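Local structure of probable molybdopterin-guanine dinucleotide biosynthesis protein A (Aquifex aeolicus, 2E8B) at residues 15-20 against 101-106; 19-24 against 57-62. The protein probably transfers the GMP moiety of GTP to Mo-molybdopterin, forming the molybdopterin guanine dinucleotide form of the molybdenum cofactor. All coordinates share one frame; numbering follows the deposited sequence.

Interaction 1: 15-20 against 101-106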
loop_
_atom_site.group_PDB
_atom_site.type_symbol
_atom_site.label_atom_id
_atom_site.label_comp_id
_atom_site.label_asym_id
_atom_site.label_seq_id
_atom_site.Cartn_x
_atom_site.Cartn_y
_atom_site.Cartn_z
ATOM N N ASN A 15 8.770 -1.280 -10.992
ATOM C CA ASN A 15 9.251 -2.609 -10.634
ATOM C C ASN A 15 9.251 -2.909 -9.140
ATOM O O ASN A 15 9.532 -4.038 -8.738
ATOM C CB ASN A 15 10.673 -2.806 -11.168
ATOM C CG ASN A 15 10.754 -2.671 -12.674
ATOM O OD1 ASN A 15 10.109 -3.417 -13.410
ATOM N ND2 ASN A 15 11.554 -1.718 -13.139
ATOM N N THR A 16 8.939 -1.914 -8.314
ATOM C CA THR A 16 8.946 -2.135 -6.872
ATOM C C THR A 16 7.615 -1.798 -6.206
ATOM O O THR A 16 6.893 -0.899 -6.639
ATOM C CB THR A 16 10.074 -1.325 -6.200
ATOM O OG1 THR A 16 9.713 0.058 -6.145
ATOM C CG2 THR A 16 11.361 -1.455 -7.004
ATOM N N CYS A 17 7.299 -2.536 -5.147
ATOM C CA CYS A 17 6.058 -2.341 -4.411
ATOM C C CYS A 17 6.302 -2.377 -2.908
ATOM O O CYS A 17 7.117 -3.163 -2.416
ATOM C CB CYS A 17 5.056 -3.434 -4.792
ATOM S SG CYS A 17 3.455 -3.418 -3.930
ATOM N N TYR A 18 5.579 -1.529 -2.185
ATOM C CA TYR A 18 5.684 -1.464 -0.737
ATOM C C TYR A 18 4.357 -1.880 -0.135
ATOM O O TYR A 18 3.330 -1.279 -0.422
ATOM C CB TYR A 18 6.027 -0.045 -0.303
ATOM C CG TYR A 18 7.417 0.344 -0.703
ATOM C CD1 TYR A 18 7.669 0.856 -1.969
ATOM C CD2 TYR A 18 8.494 0.132 0.158
ATOM C CE1 TYR A 18 8.959 1.144 -2.381
ATOM C CE2 TYR A 18 9.795 0.419 -0.240
ATOM C CZ TYR A 18 10.017 0.923 -1.513
ATOM O OH TYR A 18 11.289 1.208 -1.926
ATOM N N VAL A 19 4.388 -2.931 0.678
ATOM C CA VAL A 19 3.192 -3.431 1.336
ATOM C C VAL A 19 3.197 -2.844 2.738
ATOM O O VAL A 19 4.108 -3.104 3.526
ATOM C CB VAL A 19 3.200 -4.973 1.409
ATOM C CG1 VAL A 19 2.001 -5.465 2.200
ATOM C CG2 VAL A 19 3.185 -5.556 0.005
ATOM N N LEU A 20 2.181 -2.042 3.040
ATOM C CA LEU A 20 2.079 -1.382 4.337
ATOM C C LEU A 20 1.473 -2.277 5.413
ATOM O O LEU A 20 0.303 -2.642 5.339
ATOM C CB LEU A 20 1.258 -0.093 4.199
ATOM C CG LEU A 20 1.719 0.854 3.089
ATOM C CD1 LEU A 20 0.891 2.134 3.107
ATOM C CD2 LEU A 20 3.192 1.186 3.284
ATOM N N PHE A 101 4.831 1.245 -6.376
ATOM C CA PHE A 101 3.479 0.847 -6.034
ATOM C C PHE A 101 3.343 0.776 -4.518
ATOM O O PHE A 101 4.302 0.455 -3.807
ATOM C CB PHE A 101 3.130 -0.514 -6.645
ATOM C CG PHE A 101 1.660 -0.698 -6.872
ATOM C CD1 PHE A 101 0.838 -1.168 -5.856
ATOM C CD2 PHE A 101 1.083 -0.332 -8.085
ATOM C CE1 PHE A 101 -0.541 -1.265 -6.040
ATOM C CE2 PHE A 101 -0.295 -0.424 -8.279
ATOM C CZ PHE A 101 -1.109 -0.892 -7.250
ATOM N N VAL A 102 2.151 1.103 -4.032
ATOM C CA VAL A 102 1.850 1.072 -2.606
ATOM C C VAL A 102 0.612 0.204 -2.464
ATOM O O VAL A 102 -0.382 0.399 -3.169
ATOM C CB VAL A 102 1.571 2.486 -2.060
ATOM C CG1 VAL A 102 1.112 2.404 -0.608
ATOM C CG2 VAL A 102 2.833 3.333 -2.158
ATOM N N LEU A 103 0.676 -0.753 -1.548
ATOM C CA LEU A 103 -0.415 -1.693 -1.363
ATOM C C LEU A 103 -0.634 -1.966 0.120
ATOM O O LEU A 103 0.273 -2.425 0.810
ATOM C CB LEU A 103 -0.054 -2.987 -2.104
ATOM C CG LEU A 103 -1.055 -4.113 -2.343
ATOM C CD1 LEU A 103 -2.261 -3.594 -3.115
ATOM C CD2 LEU A 103 -0.360 -5.219 -3.140
ATOM N N SER A 104 -1.835 -1.671 0.611
ATOM C CA SER A 104 -2.157 -1.911 2.014
ATOM C C SER A 104 -2.121 -3.417 2.286
ATOM O O SER A 104 -2.551 -4.218 1.455
ATOM C CB SER A 104 -3.547 -1.354 2.333
ATOM O OG SER A 104 -3.847 -1.513 3.705
ATOM N N GLY A 105 -1.607 -3.800 3.450
ATOM C CA GLY A 105 -1.528 -5.213 3.779
ATOM C C GLY A 105 -2.783 -5.834 4.370
ATOM O O GLY A 105 -2.743 -6.978 4.825
ATOM N N ASP A 106 -3.898 -5.109 4.352
ATOM C CA ASP A 106 -5.150 -5.618 4.918
ATOM C C ASP A 106 -6.265 -5.863 3.897
ATOM O O ASP A 106 -7.449 -5.758 4.220
ATOM C CB ASP A 106 -5.648 -4.653 5.997
ATOM C CG ASP A 106 -6.024 -3.298 5.436
ATOM O OD1 ASP A 106 -5.821 -3.083 4.222
ATOM O OD2 ASP A 106 -6.517 -2.447 6.209
#
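C17 turns SG anti to its backbone N (chi1 177°), and the sulfur leans toward strand 101-104, where SG lies 4.0 Å from CB of L103. The same SG approaches the F101 ring obliquely at CD1, a sulfur-aromatic contact with the centroid 5.2 Å away. These three residues and V19 share one face of the sheet, where helix 32-51 touches C17, V19 and L103 and helix 112-120 packs on F101. On the other face L20 and V102 cross obliquely, CD1 of L20 meeting CG1 of V102 at 3.7 Å, and Y18 turns a ring edge to the carbonyl oxygen of F101.

The backbones of 16-20 and 101-104 run parallel at 24°, and five hydrogen bonds tie the two segments. F101 N donates almost straight (173°) to T16 O, Y18 N to F101 O, L103 N to Y18 O and L20 N to L103 O. The fifth, G105 N to L20 O at 2.9 Å, comes just past the end of strand 99-104, while L20 is still within its own strand. The CA-H of V19 also approaches L103 O, which thus receives L20 N and this weaker contact. A CB on G105 would clash with L20 O and sit tight against CG1 of V19, so the close approach suits a residue without a side chain.

S104 OG donates to OD1 of D106 at 2.6 Å from above the carboxylate plane, a bond that would limit rotation of this predicted magnesium ligand. Parallel strands that carry L20, predicted to bind GTP, and lead into D106 fit the GT-A-type nucleotidyltransferase core.

Interaction 2: 19-24 against 57-62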
loop_
_atom_site.group_PDB
_atom_site.type_symbol
_atom_site.label_atom_id
_atom_site.label_comp_id
_atom_site.label_asym_id
_atom_site.label_seq_id
_atom_site.Cartn_x
_atom_site.Cartn_y
_atom_site.Cartn_z
ATOM N N VAL A 19 4.388 -2.931 0.678
ATOM C CA VAL A 19 3.192 -3.431 1.336
ATOM C C VAL A 19 3.197 -2.844 2.738
ATOM O O VAL A 19 4.108 -3.104 3.526
ATOM C CB VAL A 19 3.200 -4.973 1.409
ATOM C CG1 VAL A 19 2.001 -5.465 2.200
ATOM C CG2 VAL A 19 3.185 -5.556 0.005
ATOM N N LEU A 20 2.181 -2.042 3.040
ATOM C CA LEU A 20 2.079 -1.382 4.337
ATOM C C LEU A 20 1.473 -2.277 5.413
ATOM O O LEU A 20 0.303 -2.642 5.339
ATOM C CB LEU A 20 1.258 -0.093 4.199
ATOM C CG LEU A 20 1.719 0.854 3.089
ATOM C CD1 LEU A 20 0.891 2.134 3.107
ATOM C CD2 LEU A 20 3.192 1.186 3.284
ATOM N N ALA A 21 2.279 -2.614 6.418
ATOM C CA ALA A 21 1.841 -3.475 7.515
ATOM C C ALA A 21 1.398 -2.714 8.762
ATOM O O ALA A 21 0.782 -3.296 9.655
ATOM C CB ALA A 21 2.949 -4.450 7.877
ATOM N N GLY A 22 1.734 -1.429 8.832
ATOM C CA GLY A 22 1.347 -0.608 9.972
ATOM C C GLY A 22 2.110 -0.786 11.279
ATOM O O GLY A 22 3.221 -1.307 11.326
ATOM N N GLY A 23 1.503 -0.335 12.368
ATOM C CA GLY A 23 2.150 -0.458 13.658
ATOM C C GLY A 23 1.440 -1.481 14.514
ATOM O O GLY A 23 1.204 -2.612 14.085
ATOM N N LYS A 24 1.096 -1.085 15.732
ATOM C CA LYS A 24 0.399 -1.975 16.644
ATOM C C LYS A 24 -1.046 -2.126 16.181
ATOM O O LYS A 24 -1.594 -1.238 15.529
ATOM C CB LYS A 24 0.447 -1.409 18.067
ATOM C CG LYS A 24 1.860 -1.309 18.637
ATOM C CD LYS A 24 1.866 -0.736 20.050
ATOM C CE LYS A 24 1.381 0.707 20.074
ATOM N NZ LYS A 24 1.388 1.277 21.453
ATOM N N VAL A 57 9.645 -6.420 -3.673
ATOM C CA VAL A 57 8.530 -6.115 -2.784
ATOM C C VAL A 57 9.058 -5.974 -1.365
ATOM O O VAL A 57 9.778 -6.840 -0.876
ATOM C CB VAL A 57 7.473 -7.239 -2.799
ATOM C CG1 VAL A 57 6.301 -6.863 -1.911
ATOM C CG2 VAL A 57 7.001 -7.490 -4.218
ATOM N N TYR A 58 8.700 -4.879 -0.707
ATOM C CA TYR A 58 9.137 -4.646 0.660
ATOM C C TYR A 58 7.938 -4.509 1.577
ATOM O O TYR A 58 6.861 -4.095 1.148
ATOM C CB TYR A 58 9.966 -3.364 0.762
ATOM C CG TYR A 58 11.159 -3.317 -0.161
ATOM C CD1 TYR A 58 11.040 -2.816 -1.453
ATOM C CD2 TYR A 58 12.401 -3.794 0.252
ATOM C CE1 TYR A 58 12.127 -2.788 -2.315
ATOM C CE2 TYR A 58 13.501 -3.773 -0.607
ATOM C CZ TYR A 58 13.352 -3.268 -1.889
ATOM O OH TYR A 58 14.420 -3.244 -2.756
ATOM N N ILE A 59 8.134 -4.873 2.837
ATOM C CA ILE A 59 7.084 -4.751 3.834
ATOM C C ILE A 59 7.459 -3.553 4.694
ATOM O O ILE A 59 8.581 -3.469 5.191
ATOM C CB ILE A 59 7.019 -5.993 4.744
ATOM C CG1 ILE A 59 6.742 -7.246 3.911
ATOM C CG2 ILE A 59 5.966 -5.784 5.819
ATOM C CD1 ILE A 59 5.369 -7.279 3.264
ATOM N N VAL A 60 6.538 -2.610 4.844
ATOM C CA VAL A 60 6.803 -1.449 5.676
ATOM C C VAL A 60 6.159 -1.734 7.027
ATOM O O VAL A 60 4.942 -1.900 7.118
ATOM C CB VAL A 60 6.190 -0.170 5.079
ATOM C CG1 VAL A 60 6.370 0.990 6.051
ATOM C CG2 VAL A 60 6.845 0.151 3.738
ATOM N N ALA A 61 6.976 -1.811 8.074
ATOM C CA ALA A 61 6.459 -2.093 9.409
ATOM C C ALA A 61 7.328 -1.460 10.490
ATOM O O ALA A 61 8.486 -1.127 10.246
ATOM C CB ALA A 61 6.382 -3.594 9.625
ATOM N N LYS A 62 6.762 -1.301 11.684
ATOM C CA LYS A 62 7.491 -0.710 12.810
ATOM C C LYS A 62 8.300 -1.756 13.577
ATOM O O LYS A 62 9.180 -1.416 14.374
ATOM C CB LYS A 62 6.518 -0.024 13.784
ATOM C CG LYS A 62 5.712 1.129 13.197
ATOM C CD LYS A 62 4.927 1.840 14.282
ATOM C CE LYS A 62 4.041 2.939 13.712
ATOM N NZ LYS A 62 4.835 4.027 13.070
HETATM O O HOH W 1 4.832 -3.286 13.139
HETATM O O HOH W 2 2.972 0.632 7.078
#
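I59 packs beside V19, the two side chains pointing the same way from neighbouring parallel strands. From CB of I59, the CG2 branch reaches CB of A21 at 3.9 Å and skirts the carbonyl oxygen of V19. The other branch starts with CG1 beside the backbone N (chi1 -60°), and chi2 (-67°) swings CD1 to V19, where it lies 3.7 Å from CB and also touches CG1. An alanine here would remove both branches and would probably leave V19 CB and A21 CB without this apolar partner, opening a gap between the two strands on this face of the sheet.

V57 CG1 extends the same apolar face by meeting CG2 of V19, and CB of A61 continues it against CB of A21. On the other face, CD2 of L20 lies against CB and CG2 of V60. Three short backbone bonds fix the pairing: V19 N to Y58 O, nearly straight at 176°, V60 N to V19 O, and A21 N to V60 O at 2.8 Å.

Beyond A21 water takes over. One molecule accepts from G22 N and donates to V60 O; another donates to G22 O and is weakly bound by K62 N. The aliphatic part of K62 lies against G23, with CD 3.7 Å from its CA, where a side chain on G23 would collide with CE. K62 NZ forms a salt bridge with D77 and hydrogen bonds with the carbonyls of F79 and E81. The chemistry thus passes from apolar packing to hydrated backbone and charge at the predicted GTP-binding residues, consistent with a glycine-rich loop that opens onto the nucleotide site.

Interactions 1 and 2 use opposite edges of one central strand, 16-22, which pairs with 99-104 through one and with 56-61 through the other; V19 and L20 belong to both. Their meeting is direct: C17 O lies 2.9 Å from Y58 N, a probable hydrogen bond, and the Y18 and Y58 rings pack with planes at about 20°. Interaction 1 is the more central, its centre about 4 Å from that of the chain, with eight of ten touching residues buried. The centre of interaction 2 lies about 9 Å from that of the chain, and the contact is partly buried. In 15-20/101-106 a direct backbone bond follows past the end of strand 99-104, whereas waters bridge the backbones at the far end of 19-24/57-62.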